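Local coordinates for protein phosphoserine phosphatase RsbX (Bacillus subtilis, PDB 3W42) that dephosphorylates RsbS and acts as a negative regulator of sigma-B in the general stress response, at residues C25-F30 with V42-G47; A57-L62 with E76-A81; G87-I92 with V107-F112. All blocks are in the same frame, centred on the assembly; numbering follows the deposited sequence. Where two conformers were deposited one is given.

The three contacts come in sequence along the chain, none nested in another, and their centres lie only 9 to 12 Å apart. Interactions 1 and 3 share the five-stranded antiparallel sheet: strand 37-45 of the first runs beside strand 88-96 of the third, and Asp44 N approaches Thr89 O to 2.9 Å. Interaction 2 pairs the two helices covering one side of that sheet, where Ile59 CD1 reaches Ala88 CB at 3.6 Å. The other side faces the second sheet and the manganese. Together they form a cross-section of half the alpha-beta-beta-alpha sandwich, from helical layer to metal site, with interaction 3 crossing to the opposing sheet.

Interaction 1: residues C25-F30 with V42-G47; sequences CGDSFF and VADGLG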
loop_
_atom_site.group_PDB
_atom_site.type_symbol
_atom_site.label_atom_id
_atom_site.label_comp_id
_atom_site.label_asym_id
_atom_site.label_seq_id
_atom_site.Cartn_x
_atom_site.Cartn_y
_atom_site.Cartn_z
ATOM N N CYS A 25 -0.480 -15.305 -6.899
ATOM C CA CYS A 25 -0.123 -13.866 -6.868
ATOM C C CYS A 25 1.126 -13.703 -6.038
ATOM O O CYS A 25 1.272 -14.279 -4.946
ATOM C CB CYS A 25 -1.282 -13.122 -6.285
ATOM S SG CYS A 25 -1.148 -11.337 -6.492
ATOM N N GLY A 26 2.052 -12.892 -6.518
ATOM C CA GLY A 26 3.226 -12.517 -5.737
ATOM C C GLY A 26 3.056 -11.276 -4.893
ATOM O O GLY A 26 3.951 -11.013 -4.074
ATOM N N ASP A 27 1.973 -10.548 -5.065
ATOM C CA ASP A 27 1.664 -9.380 -4.280
ATOM C C ASP A 27 0.849 -9.808 -3.058
ATOM O O ASP A 27 0.047 -10.740 -3.126
ATOM C CB ASP A 27 0.812 -8.359 -5.020
ATOM C CG ASP A 27 1.453 -7.568 -6.186
ATOM O OD1 ASP A 27 2.653 -7.724 -6.433
ATOM O OD2 ASP A 27 0.662 -6.801 -6.811
ATOM N N SER A 28 0.934 -9.074 -1.974
ATOM C CA SER A 28 0.039 -9.255 -0.845
ATOM C C SER A 28 -0.377 -7.871 -0.316
ATOM O O SER A 28 0.220 -6.824 -0.607
ATOM C CB SER A 28 0.620 -10.200 0.242
ATOM O OG SER A 28 0.989 -11.510 -0.127
ATOM N N PHE A 29 -1.449 -7.887 0.492
ATOM C CA PHE A 29 -1.920 -6.686 1.183
ATOM C C PHE A 29 -2.479 -7.078 2.506
ATOM O O PHE A 29 -2.881 -8.197 2.747
ATOM C CB PHE A 29 -2.935 -5.937 0.360
ATOM C CG PHE A 29 -4.229 -6.780 0.141
ATOM C CD1 PHE A 29 -5.238 -6.789 1.066
ATOM C CD2 PHE A 29 -4.347 -7.590 -0.989
ATOM C CE1 PHE A 29 -6.349 -7.558 0.882
ATOM C CE2 PHE A 29 -5.466 -8.350 -1.155
ATOM C CZ PHE A 29 -6.407 -8.374 -0.200
ATOM N N PHE A 30 -2.542 -6.089 3.386
ATOM C CA PHE A 30 -3.293 -6.203 4.638
ATOM C C PHE A 30 -3.973 -4.861 4.908
ATOM O O PHE A 30 -3.347 -3.792 4.689
ATOM C CB PHE A 30 -2.414 -6.599 5.834
ATOM C CG PHE A 30 -3.248 -6.776 7.065
ATOM C CD1 PHE A 30 -4.063 -7.869 7.180
ATOM C CD2 PHE A 30 -3.298 -5.811 8.057
ATOM C CE1 PHE A 30 -4.914 -7.983 8.314
ATOM C CE2 PHE A 30 -4.107 -5.928 9.134
ATOM C CZ PHE A 30 -4.920 -6.991 9.282
ATOM N N VAL A 42 1.094 -2.990 1.645
ATOM C CA VAL A 42 1.145 -3.618 0.332
ATOM C C VAL A 42 2.558 -4.080 0.102
ATOM O O VAL A 42 3.508 -3.305 0.368
ATOM C CB VAL A 42 0.649 -2.669 -0.791
ATOM C CG1 VAL A 42 0.791 -3.327 -2.155
ATOM C CG2 VAL A 42 -0.810 -2.208 -0.505
ATOM N N ALA A 43 2.745 -5.274 -0.425
ATOM C CA ALA A 43 4.040 -5.815 -0.704
ATOM C C ALA A 43 4.068 -6.581 -2.005
ATOM O O ALA A 43 3.053 -7.170 -2.405
ATOM C CB ALA A 43 4.507 -6.739 0.469
ATOM N N ASP A 44 5.219 -6.593 -2.654
ATOM C CA ASP A 44 5.433 -7.310 -3.921
ATOM C C ASP A 44 6.669 -8.185 -3.728
ATOM O O ASP A 44 7.789 -7.686 -3.576
ATOM C CB ASP A 44 5.614 -6.279 -5.049
ATOM C CG ASP A 44 5.781 -6.881 -6.426
ATOM O OD1 ASP A 44 5.936 -8.130 -6.504
ATOM O OD2 ASP A 44 5.762 -6.109 -7.434
ATOM N N GLY A 45 6.482 -9.488 -3.690
ATOM C CA GLY A 45 7.574 -10.383 -3.488
ATOM C C GLY A 45 8.532 -10.464 -4.677
ATOM O O GLY A 45 8.134 -10.357 -5.813
ATOM N N LEU A 46 9.807 -10.600 -4.367
ATOM C CA LEU A 46 10.796 -10.870 -5.396
ATOM C C LEU A 46 10.655 -12.332 -5.879
ATOM O O LEU A 46 9.956 -13.127 -5.273
ATOM C CB LEU A 46 12.209 -10.532 -4.952
ATOM C CG LEU A 46 12.608 -9.050 -5.130
ATOM C CD1 LEU A 46 11.829 -8.087 -4.207
ATOM C CD2 LEU A 46 14.115 -8.896 -4.945
ATOM N N GLY A 47 11.223 -12.586 -7.062
ATOM C CA GLY A 47 10.863 -13.748 -7.891
ATOM C C GLY A 47 9.447 -13.575 -8.383
ATOM O O GLY A 47 9.023 -12.483 -8.789
#
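The hairpin of strands 27-33 and 37-45 forms one border of the five-stranded sheet in this PPM-type phosphatase, and its open end carries the manganese ligand Asp44. Ser28 and Ala43 make an antiparallel hydrogen-bonded pair: Ser28 N donates to Ala43 O over 2.9 Å, in the carbonyl plane, while Ala43 N returns a bond to Ser28 O at 3.0 Å, from above that carbonyl's plane. Farther toward the metal, Gly45 N donates to Gly26 O at 3.0 Å. Lacking a side chain, Gly45 can pass close to this carbonyl without crowding it.

Asp27 and Asp44 face each other as a non-hydrogen-bonded pair, CA to CA 4.3 Å. The CG of Asp44 stands anti to its backbone N (chi1 -177°), whereas that of Asp27 lies beside its own N (chi1 -70°), so the carboxylates cross obliquely with planes 69° apart. OD1 of Asp27 comes within 3.3 Å of OD1 of Asp44, two acceptors with no bond between them. The cation held by Asp44 OD2, with Asp156 and Asp189, probably offsets this repulsion, and hydrogen bonds with Thr155 and Thr192 fix Asp27 OD2. Asp44 thus suits a metal site and Asp27 a pair of threonine hydroxyls, whereas beyond them the same face turns apolar, Phe29 CB lying 4.4 Å from Val42 CG2.

Phe29 continues onto Val14 and Gln16 of strand 10-17 in the opposing sheet. On the reverse face the small Ser28 and Ala43 let helix 49-65 pack close, with Ser56 hydrogen-bonded to Ser28 OG and touching Ala43, while strand 88-96 flanks strand 37-45.

Interaction 2: residues A57-L62 with E76-A81; sequences AAIKDL and ERCNQA
The flat groups take little or no part in the contact: Arg77 skirts it, and the Gln80 amide and Glu76 carboxylate lie off it. The guanidinium of Arg77 makes a cation-pi contact with Tyr66, and its NH2 is salt-bridged to Glu69. At the edge of the Gln80 amide, NE2 donates to OE2 of Glu76 over 3.0 Å, close to the amide plane and onto the anti lone pair of the carboxylate. This link spans one turn of helix 71-81, away from residues 57-62.

The segments' axes approach to 9.5 Å, at 145° between their N-to-C directions, and the side chains that meet between them are aliphatic or thiol. Leu62 makes the largest share of the contact. Its CG stands beside the backbone N (chi1 -74°), and from there CD1 reaches across to the other helix, 3.7 Å from Ala81 CB and 3.8 Å from Cys78 CA. The small Ala81 lets CD1 come this close. Cys78 reaches back with SG, which meets both branches of Ile59, with CG2 at 3.8 Å and CG1 at 3.9 Å, and also borders Leu62 CB. Ile59 in turn packs on Ala88 and Ala90 of strand 88-96, tying its helix to the sheet.

No hydrogen bond crosses between the segments. Arg77 O, which Leu62 CD1 grazes, already accepts Ala81 N within its own helix, so cohesion here comes from van der Waals contact and burial of apolar surface.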
loop_
_atom_site.group_PDB
_atom_site.type_symbol
_atom_site.label_atom_id
_atom_site.label_comp_id
_atom_site.label_asym_id
_atom_site.label_seq_id
_atom_site.Cartn_x
_atom_site.Cartn_y
_atom_site.Cartn_z
ATOM N N ALA A 57 3.483 -12.608 1.633
ATOM C CA ALA A 57 2.544 -13.114 2.615
ATOM C C ALA A 57 3.115 -13.007 4.009
ATOM O O ALA A 57 2.338 -12.789 4.955
ATOM C CB ALA A 57 2.171 -14.573 2.325
ATOM N N ALA A 58 4.424 -13.151 4.194
ATOM C CA ALA A 58 5.022 -13.015 5.516
ATOM C C ALA A 58 4.836 -11.608 6.020
ATOM O O ALA A 58 4.559 -11.399 7.211
ATOM C CB ALA A 58 6.502 -13.408 5.481
ATOM N N ILE A 59 4.954 -10.635 5.133
ATOM C CA ILE A 59 4.704 -9.248 5.402
ATOM C C ILE A 59 3.271 -9.012 5.854
ATOM O O ILE A 59 2.992 -8.389 6.888
ATOM C CB ILE A 59 5.175 -8.387 4.280
ATOM C CG1 ILE A 59 6.763 -8.584 4.206
ATOM C CG2 ILE A 59 4.741 -6.949 4.483
ATOM C CD1 ILE A 59 7.419 -7.785 3.098
ATOM N N LYS A 60 2.303 -9.501 5.065
ATOM C CA LYS A 60 0.920 -9.376 5.440
ATOM C C LYS A 60 0.640 -9.940 6.826
ATOM O O LYS A 60 -0.081 -9.308 7.614
ATOM C CB LYS A 60 0.075 -10.138 4.383
ATOM C CG LYS A 60 -1.384 -10.277 4.686
ATOM C CD LYS A 60 -1.999 -11.283 3.735
ATOM C CE LYS A 60 -1.337 -12.616 3.845
ATOM N NZ LYS A 60 -2.006 -13.648 3.034
ATOM N N ASP A 61 1.199 -11.075 7.152
ATOM C CA ASP A 61 1.011 -11.680 8.467
ATOM C C ASP A 61 1.619 -10.829 9.609
ATOM O O ASP A 61 1.007 -10.681 10.656
ATOM C CB ASP A 61 1.668 -13.066 8.493
ATOM C CG ASP A 61 1.258 -13.845 9.685
ATOM O OD1 ASP A 61 0.045 -14.206 9.772
ATOM O OD2 ASP A 61 2.142 -14.091 10.487
ATOM N N LEU A 62 2.813 -10.313 9.396
ATOM C CA LEU A 62 3.498 -9.519 10.435
ATOM C C LEU A 62 2.785 -8.182 10.627
ATOM O O LEU A 62 2.682 -7.717 11.792
ATOM C CB LEU A 62 4.933 -9.296 10.061
ATOM C CG LEU A 62 5.827 -10.547 10.223
ATOM C CD1 LEU A 62 7.116 -10.373 9.481
ATOM C CD2 LEU A 62 6.065 -10.863 11.693
ATOM N N GLU A 76 10.876 -3.410 10.200
ATOM C CA GLU A 76 12.094 -4.150 10.554
ATOM C C GLU A 76 11.789 -5.618 10.866
ATOM O O GLU A 76 12.611 -6.466 10.493
ATOM C CB GLU A 76 12.794 -3.434 11.723
ATOM C CG GLU A 76 13.925 -4.242 12.284
ATOM C CD GLU A 76 15.040 -4.627 11.326
ATOM O OE1 GLU A 76 15.128 -4.052 10.125
ATOM O OE2 GLU A 76 15.837 -5.489 11.729
ATOM N N ARG A 77 10.664 -5.915 11.482
ATOM C CA ARG A 77 10.284 -7.296 11.610
ATOM C C ARG A 77 10.151 -7.950 10.238
ATOM O O ARG A 77 10.507 -9.121 10.045
ATOM C CB ARG A 77 8.951 -7.448 12.370
ATOM C CG ARG A 77 9.004 -7.037 13.819
ATOM C CD ARG A 77 7.669 -7.298 14.496
ATOM N NE ARG A 77 7.621 -6.902 15.883
ATOM C CZ ARG A 77 7.965 -7.662 16.914
ATOM N NH1 ARG A 77 8.491 -8.865 16.755
ATOM N NH2 ARG A 77 7.776 -7.206 18.151
ATOM N N CYS A 78 9.513 -7.219 9.333
ATOM C CA CYS A 78 9.375 -7.695 7.954
ATOM C C CYS A 78 10.733 -7.960 7.324
ATOM O O CYS A 78 10.949 -9.027 6.731
ATOM C CB CYS A 78 8.605 -6.706 7.115
ATOM S SG CYS A 78 6.847 -6.558 7.592
ATOM N N ASN A 79 11.680 -7.027 7.503
ATOM C CA ASN A 79 13.000 -7.235 6.961
ATOM C C ASN A 79 13.674 -8.506 7.508
ATOM O O ASN A 79 14.228 -9.296 6.775
ATOM C CB ASN A 79 13.861 -6.022 7.298
ATOM C CG ASN A 79 15.147 -6.003 6.531
ATOM O OD1 ASN A 79 15.182 -6.292 5.366
ATOM N ND2 ASN A 79 16.249 -5.772 7.258
ATOM N N GLN A 80 13.567 -8.683 8.828
ATOM C CA GLN A 80 14.167 -9.917 9.408
ATOM C C GLN A 80 13.546 -11.188 8.888
ATOM O O GLN A 80 14.251 -12.181 8.670
ATOM C CB GLN A 80 14.073 -9.880 10.944
ATOM C CG GLN A 80 15.033 -8.798 11.520
ATOM C CD GLN A 80 15.207 -8.879 12.951
ATOM O OE1 GLN A 80 15.303 -9.974 13.517
ATOM N NE2 GLN A 80 15.247 -7.712 13.591
ATOM N N ALA A 81 12.248 -11.163 8.567
ATOM C CA ALA A 81 11.572 -12.326 7.997
ATOM C C ALA A 81 12.006 -12.616 6.537
ATOM O O ALA A 81 11.759 -13.694 6.062
ATOM C CB ALA A 81 10.077 -12.107 8.023
#

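Interaction 3: residues G87-I92 with V107-F112; sequences GATASI and VGNVRF
Backbone hydrogen bonds join strand 88-96 to the last residue of strand 101-107. Ala90 and Val107 form an antiparallel hydrogen-bonded pair: Ala90 N donates to Val107 O at 3.0 Å, and Val107 N donates to Ala90 O over the same 3.0 Å, the donor nearly on the C=O axis in both cases. Thr89 CA adds a CA-H...O contact to Val107 O.

Side-chain hydrogen bonds take over where the pairing stops. Thr89 holds OG1 in the crowded position between its backbone N and carbonyl carbon (chi1 63°), and from there donates to Asn109 OD1 at 3.0 Å, almost along the amide C=O axis (162°). The other end of that amide, ND2, bonds to Asp156, a manganese ligand, so Thr89 probably helps to position a residue of the second shell. Ser91 OG lies 3.0 Å from Val110 O, a weak bond at most because its single proton has another acceptor near; its stronger partner is Ser106 OG, and Tyr104 OH also bonds to this buried hydroxyl.

Past Val107 the chain leaves the five-stranded sheet and crosses the sandwich to begin strand 111-115 of the six-stranded one. Gly108 makes the bend with a positive phi of 107°, and the absence of a side chain allows Thr89 CG2 to sit 3.7 Å from its CA.

Van der Waals contacts involve Val110, which points back toward strand 88-96: its CG1 lies 3.9 Å from Ser91 CB and its CG2 3.5 Å from the hydroxyl oxygen OG1 of Thr89. The same compact, branched side chain also touches Ile153 of strand 150-154.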
loop_
_atom_site.group_PDB
_atom_site.type_symbol
_atom_site.label_atom_id
_atom_site.label_comp_id
_atom_site.label_asym_id
_atom_site.label_seq_id
_atom_site.Cartn_x
_atom_site.Cartn_y
_atom_site.Cartn_z
ATOM N N GLY A 87 12.668 -12.054 -0.542
ATOM C CA GLY A 87 12.592 -10.638 -0.279
ATOM C C GLY A 87 11.356 -10.066 -0.855
ATOM O O GLY A 87 10.625 -10.682 -1.613
ATOM N N ALA A 88 11.115 -8.765 -0.561
ATOM C CA ALA A 88 9.929 -8.079 -1.063
ATOM C C ALA A 88 10.131 -6.585 -1.069
ATOM O O ALA A 88 10.874 -6.065 -0.184
ATOM C CB ALA A 88 8.691 -8.398 -0.209
ATOM N N THR A 89 9.488 -5.875 -1.935
ATOM C CA THR A 89 9.287 -4.458 -1.779
ATOM C C THR A 89 8.001 -4.242 -0.973
ATOM O O THR A 89 7.069 -5.063 -1.077
ATOM C CB THR A 89 9.327 -3.715 -3.121
ATOM O OG1 THR A 89 8.216 -4.229 -3.909
ATOM C CG2 THR A 89 10.622 -3.908 -3.837
ATOM N N ALA A 90 7.921 -3.199 -0.138
ATOM C CA ALA A 90 6.765 -3.079 0.725
ATOM C C ALA A 90 6.615 -1.649 1.233
ATOM O O ALA A 90 7.592 -0.918 1.379
ATOM C CB ALA A 90 6.916 -3.986 1.955
ATOM N N SER A 91 5.381 -1.313 1.554
ATOM C CA SER A 91 4.981 -0.039 2.109
ATOM C C SER A 91 4.002 -0.265 3.191
ATOM O O SER A 91 3.070 -1.082 3.074
ATOM C CB SER A 91 4.358 0.827 1.060
ATOM O OG SER A 91 5.334 1.073 0.030
ATOM N N ILE A 92 4.160 0.458 4.326
ATOM C CA ILE A 92 3.319 0.325 5.494
ATOM C C ILE A 92 2.838 1.710 5.924
ATOM O O ILE A 92 3.621 2.648 6.050
ATOM C CB ILE A 92 4.061 -0.314 6.670
ATOM C CG1 ILE A 92 4.601 -1.694 6.235
ATOM C CG2 ILE A 92 3.105 -0.568 7.857
ATOM C CD1 ILE A 92 5.410 -2.420 7.359
ATOM N N VAL A 107 10.231 0.467 1.721
ATOM C CA VAL A 107 11.467 0.177 0.988
ATOM C C VAL A 107 11.055 -0.463 -0.343
ATOM O O VAL A 107 10.323 -1.447 -0.339
ATOM C CB VAL A 107 12.415 -0.753 1.746
ATOM C CG1 VAL A 107 13.634 -1.100 0.907
ATOM C CG2 VAL A 107 12.842 -0.097 3.098
ATOM N N GLY A 108 11.546 0.098 -1.439
ATOM C CA GLY A 108 11.277 -0.460 -2.731
ATOM C C GLY A 108 10.305 0.335 -3.540
ATOM O O GLY A 108 10.192 1.548 -3.412
ATOM N N ASN A 109 9.632 -0.347 -4.481
ATOM C CA ASN A 109 8.903 0.280 -5.560
ATOM C C ASN A 109 7.402 0.218 -5.405
ATOM O O ASN A 109 6.687 0.508 -6.382
ATOM C CB ASN A 109 9.369 -0.276 -6.913
ATOM C CG ASN A 109 8.880 -1.687 -7.128
ATOM O OD1 ASN A 109 8.421 -2.356 -6.185
ATOM N ND2 ASN A 109 8.987 -2.123 -8.375
ATOM N N VAL A 110 6.898 -0.049 -4.221
ATOM C CA VAL A 110 5.497 0.109 -3.945
ATOM C C VAL A 110 5.253 1.557 -3.604
ATOM O O VAL A 110 5.939 2.136 -2.726
ATOM C CB VAL A 110 5.052 -0.844 -2.745
ATOM C CG1 VAL A 110 3.573 -0.664 -2.442
ATOM C CG2 VAL A 110 5.368 -2.286 -3.078
ATOM N N ARG A 111 4.389 2.227 -4.335
ATOM C CA ARG A 111 4.241 3.676 -4.291
ATOM C C ARG A 111 3.051 4.104 -3.448
ATOM O O ARG A 111 2.051 3.400 -3.372
ATOM C CB ARG A 111 4.086 4.218 -5.677
ATOM C CG ARG A 111 5.237 3.859 -6.700
ATOM C CD ARG A 111 6.572 4.174 -6.199
ATOM N NE ARG A 111 6.796 5.592 -6.006
ATOM C CZ ARG A 111 7.170 6.468 -6.949
ATOM N NH1 ARG A 111 7.506 6.006 -8.173
ATOM N NH2 ARG A 111 7.290 7.760 -6.648
ATOM N N PHE A 112 3.167 5.267 -2.849
ATOM C CA PHE A 112 2.133 5.873 -2.043
ATOM C C PHE A 112 1.991 7.322 -2.466
ATOM O O PHE A 112 2.981 8.062 -2.576
ATOM C CB PHE A 112 2.524 5.825 -0.545
ATOM C CG PHE A 112 1.635 6.564 0.403
ATOM C CD1 PHE A 112 0.249 6.456 0.402
ATOM C CD2 PHE A 112 2.191 7.326 1.441
ATOM C CE1 PHE A 112 -0.511 7.083 1.366
ATOM C CE2 PHE A 112 1.448 7.956 2.396
ATOM C CZ PHE A 112 0.069 7.850 2.370
#